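Local coordinates for endonuclease 8-like 3 (Homo sapiens, PDB 7JL5), which belongs to the endonuclease VIII-like family and carries, in the fragment described here, two GRF zinc fingers, each built around one zinc ion, at residues Tyr34-Pro37 and Gln43-Phe46; Phe54-Cys57 and Lys61-Thr64. All coordinates share one frame; numbering follows the deposited sequence.

Interaction 1. Residues Tyr34-Pro37 and Gln43-Phe46. With ZN (zinc ion), chain C.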
# COMPACT_ATOMS: atom_id res chain seq x y z
N TYR A 34 -0.27 0.84 -6.72
CA TYR A 34 -1.49 0.49 -7.42
C TYR A 34 -1.17 -0.06 -8.80
O TYR A 34 -0.33 0.49 -9.53
CB TYR A 34 -2.40 1.71 -7.56
CG TYR A 34 -2.90 2.25 -6.25
CD1 TYR A 34 -3.66 1.46 -5.40
CD2 TYR A 34 -2.62 3.55 -5.85
CE1 TYR A 34 -4.13 1.94 -4.20
CE2 TYR A 34 -3.08 4.04 -4.65
CZ TYR A 34 -3.83 3.23 -3.82
OH TYR A 34 -4.29 3.72 -2.62
N ALA A 35 -1.84 -1.15 -9.15
CA ALA A 35 -1.63 -1.85 -10.41
C ALA A 35 -2.98 -2.32 -10.95
O ALA A 35 -4.00 -2.30 -10.26
CB ALA A 35 -0.69 -3.05 -10.23
N CYS A 36 -2.95 -2.76 -12.21
CA CYS A 36 -4.17 -3.20 -12.87
C CYS A 36 -4.81 -4.36 -12.10
O CYS A 36 -4.10 -5.23 -11.59
CB CYS A 36 -3.85 -3.63 -14.31
SG CYS A 36 -5.29 -3.97 -15.35
N PRO A 37 -6.14 -4.39 -12.00
CA PRO A 37 -6.80 -5.44 -11.22
C PRO A 37 -7.15 -6.71 -11.97
O PRO A 37 -7.60 -7.67 -11.33
CB PRO A 37 -8.09 -4.73 -10.76
CG PRO A 37 -8.42 -3.83 -11.92
CD PRO A 37 -7.09 -3.35 -12.46
N GLN A 43 -3.87 -7.84 -18.28
CA GLN A 43 -3.38 -6.81 -17.37
C GLN A 43 -2.61 -5.75 -18.14
O GLN A 43 -1.66 -6.06 -18.86
CB GLN A 43 -2.48 -7.44 -16.31
CG GLN A 43 -3.08 -7.51 -14.92
CD GLN A 43 -2.05 -7.91 -13.87
OE1 GLN A 43 -0.86 -7.63 -14.02
NE2 GLN A 43 -2.51 -8.58 -12.82
N CYS A 44 -3.03 -4.50 -18.00
CA CYS A 44 -2.24 -3.41 -18.56
C CYS A 44 -1.00 -3.17 -17.70
O CYS A 44 -0.87 -3.70 -16.59
CB CYS A 44 -3.08 -2.14 -18.69
SG CYS A 44 -3.71 -1.51 -17.12
N GLY A 45 -0.08 -2.37 -18.23
CA GLY A 45 1.16 -2.11 -17.53
C GLY A 45 1.06 -0.99 -16.52
O GLY A 45 2.07 -0.37 -16.18
N PHE A 46 -0.15 -0.70 -16.04
CA PHE A 46 -0.34 0.39 -15.11
C PHE A 46 0.52 0.19 -13.87
O PHE A 46 0.74 -0.94 -13.41
CB PHE A 46 -1.81 0.52 -14.71
CG PHE A 46 -2.14 1.81 -14.01
CD1 PHE A 46 -2.39 2.95 -14.75
CD2 PHE A 46 -2.20 1.88 -12.63
CE1 PHE A 46 -2.70 4.15 -14.12
CE2 PHE A 46 -2.50 3.07 -12.00
CZ PHE A 46 -2.75 4.20 -12.74
ZN ZN C . -5.88 -2.01 -16.63
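Cys36 and Cys44 meet through a shared zinc ion, their two SG atoms 3.4 Å apart as ligands of one metal. Followed outward, Cys36 leaves the end of strand 32-35 with its CB turned toward residues 43-46, where it lies 4.0 Å from CG of Gln43 and 3.5 Å from SG of Cys44. Its SG, anti to the backbone N (chi1 -171°), then reaches the zinc ion at 2.4 Å. The same sulfur accepts a hydrogen bond from the backbone N of Cys44 (3.5 Å, 153° at the hydrogen), which probably tempers the charge of the thiolate. Cys44 SG binds the same ion at 2.3 Å, next to Cys36 SG; Cys10 and His13 complete the site. Gln43 lays its extended chain alongside Cys36, and its NE2 is hydrogen-bonded to Leu38 O within the intervening loop. Farther along, the edge of the Phe46 ring approaches CA of Ala35, while its CD2 comes 3.9 Å from Tyr34 O; the ring also touches Cys10 and Cys17. Two cysteines from the two ends of one loop, joined by an N-H...S hydrogen bond, supply half of the Cys-His-Cys-Cys zinc site of the first GRF finger.

Interaction 2. Residues Phe54-Cys57 and Lys61-Thr64. With ZN (zinc ion), chain D.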
# COMPACT_ATOMS: atom_id res chain seq x y z
N PHE A 54 0.87 9.20 1.56
CA PHE A 54 0.71 8.61 2.87
C PHE A 54 1.36 9.48 3.94
O PHE A 54 2.26 10.27 3.64
CB PHE A 54 1.33 7.21 2.91
CG PHE A 54 0.54 6.16 2.18
CD1 PHE A 54 -0.64 6.47 1.52
CD2 PHE A 54 0.98 4.85 2.16
CE1 PHE A 54 -1.36 5.49 0.86
CE2 PHE A 54 0.27 3.87 1.50
CZ PHE A 54 -0.91 4.19 0.85
N PRO A 55 0.92 9.37 5.19
CA PRO A 55 1.59 10.09 6.27
C PRO A 55 3.01 9.58 6.49
O PRO A 55 3.43 8.55 5.96
CB PRO A 55 0.70 9.82 7.50
CG PRO A 55 -0.09 8.60 7.14
CD PRO A 55 -0.29 8.66 5.65
N PHE A 56 3.75 10.34 7.29
CA PHE A 56 5.10 9.97 7.69
C PHE A 56 5.06 9.43 9.12
O PHE A 56 4.44 10.02 10.00
CB PHE A 56 6.04 11.17 7.62
CG PHE A 56 6.24 11.70 6.23
CD1 PHE A 56 7.24 11.20 5.41
CD2 PHE A 56 5.43 12.71 5.74
CE1 PHE A 56 7.42 11.69 4.13
CE2 PHE A 56 5.61 13.20 4.46
CZ PHE A 56 6.61 12.69 3.66
N CYS A 57 5.73 8.29 9.34
CA CYS A 57 5.84 7.75 10.68
C CYS A 57 6.83 8.59 11.48
O CYS A 57 7.41 9.56 10.99
CB CYS A 57 6.25 6.28 10.64
SG CYS A 57 8.00 5.99 10.28
N LYS A 61 9.87 8.41 7.86
CA LYS A 61 9.71 7.57 6.68
C LYS A 61 8.24 7.45 6.31
O LYS A 61 7.35 7.60 7.15
CB LYS A 61 10.31 6.18 6.93
CG LYS A 61 11.81 6.20 7.15
CD LYS A 61 12.35 4.86 7.61
CE LYS A 61 13.87 4.82 7.48
NZ LYS A 61 14.50 3.76 8.33
N ARG A 62 7.99 7.18 5.03
CA ARG A 62 6.62 6.99 4.56
C ARG A 62 6.00 5.78 5.25
O ARG A 62 6.60 4.70 5.29
CB ARG A 62 6.60 6.79 3.05
CG ARG A 62 6.82 8.06 2.25
CD ARG A 62 5.57 8.94 2.22
NE ARG A 62 5.77 10.09 1.35
CZ ARG A 62 5.01 11.18 1.35
NH1 ARG A 62 3.98 11.28 2.18
NH2 ARG A 62 5.28 12.18 0.52
N SER A 63 4.80 5.96 5.80
CA SER A 63 4.12 4.87 6.47
C SER A 63 3.59 3.86 5.45
O SER A 63 3.51 4.13 4.25
CB SER A 63 2.98 5.41 7.33
OG SER A 63 2.15 6.27 6.59
N THR A 64 3.25 2.68 5.96
CA THR A 64 2.66 1.61 5.17
C THR A 64 1.19 1.45 5.55
O THR A 64 0.82 1.62 6.72
CB THR A 64 3.40 0.29 5.38
OG1 THR A 64 4.66 0.33 4.72
CG2 THR A 64 2.59 -0.88 4.84
ZN ZN D . 8.72 4.61 12.05
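Residues 54-57 and 61-64 are joined antiparallel by a single beta bridge, Phe56 and Arg62 forming its non-hydrogen-bonded pair with their CA atoms 4.6 Å apart. Two backbone hydrogen bonds frame it: Cys57 N gives to Lys61 O at 2.8 Å, and Ser63 N gives to Pro55 O at 2.9 Å. Pro55 O is gripped twice, because the Ser63 hydroxyl also donates to it, OG lying 2.7 Å away and well above the carbonyl plane. Ser63 OG takes the position between its own backbone N and carbonyl carbon (chi1 51°), which directs it at this oxygen and under the Pro55 ring, where CG comes to 3.3 Å. Phe54 turns the edge of its ring to the backbone of Ser63, with CD2 3.4 Å from Ser63 O in the ring plane; Phe80 meets the same ring at a steep angle. Arg62 points its CB away from residues 54-57, but its chain bends at chi2 (-77°) and brings the guanidinium back. NH1 then faces Phe54 O at the guanidinium edge, probably as a hydrogen bond, though the modelled distance is too short to be trusted in detail. The guanidinium also comes close to the Phe56 ring, but too close as modelled for their stacking to be judged. At the far end Cys57 SG binds the zinc ion at 2.4 Å, alongside His59, Cys82 and Cys90. A bridged pair of chain segments leading into a metal-binding turn forms the first zinc-ligand loop of the second GRF finger.

From the N terminus the chain passes Cys10 and His13, then strands 18-21 and 32-35. Interaction 1 follows, closing the loop of residues 38-42 before strand 47-49 completes the first three-stranded antiparallel sheet. A short connection leads to interaction 2, which closes the tight turn of residues 58-60 ahead of strand 64-67 and the second sheet. The contacts stand in series, neither nesting nor crossing: interaction 1 brings together the last two zinc ligands of the first finger, while interaction 2 holds Cys57, the first ligand of the second, beside the His59 turn. Their centres are 23 Å apart on opposite sides of the chain's centre, although Phe54 and Thr64 touch Gln32 of the first finger.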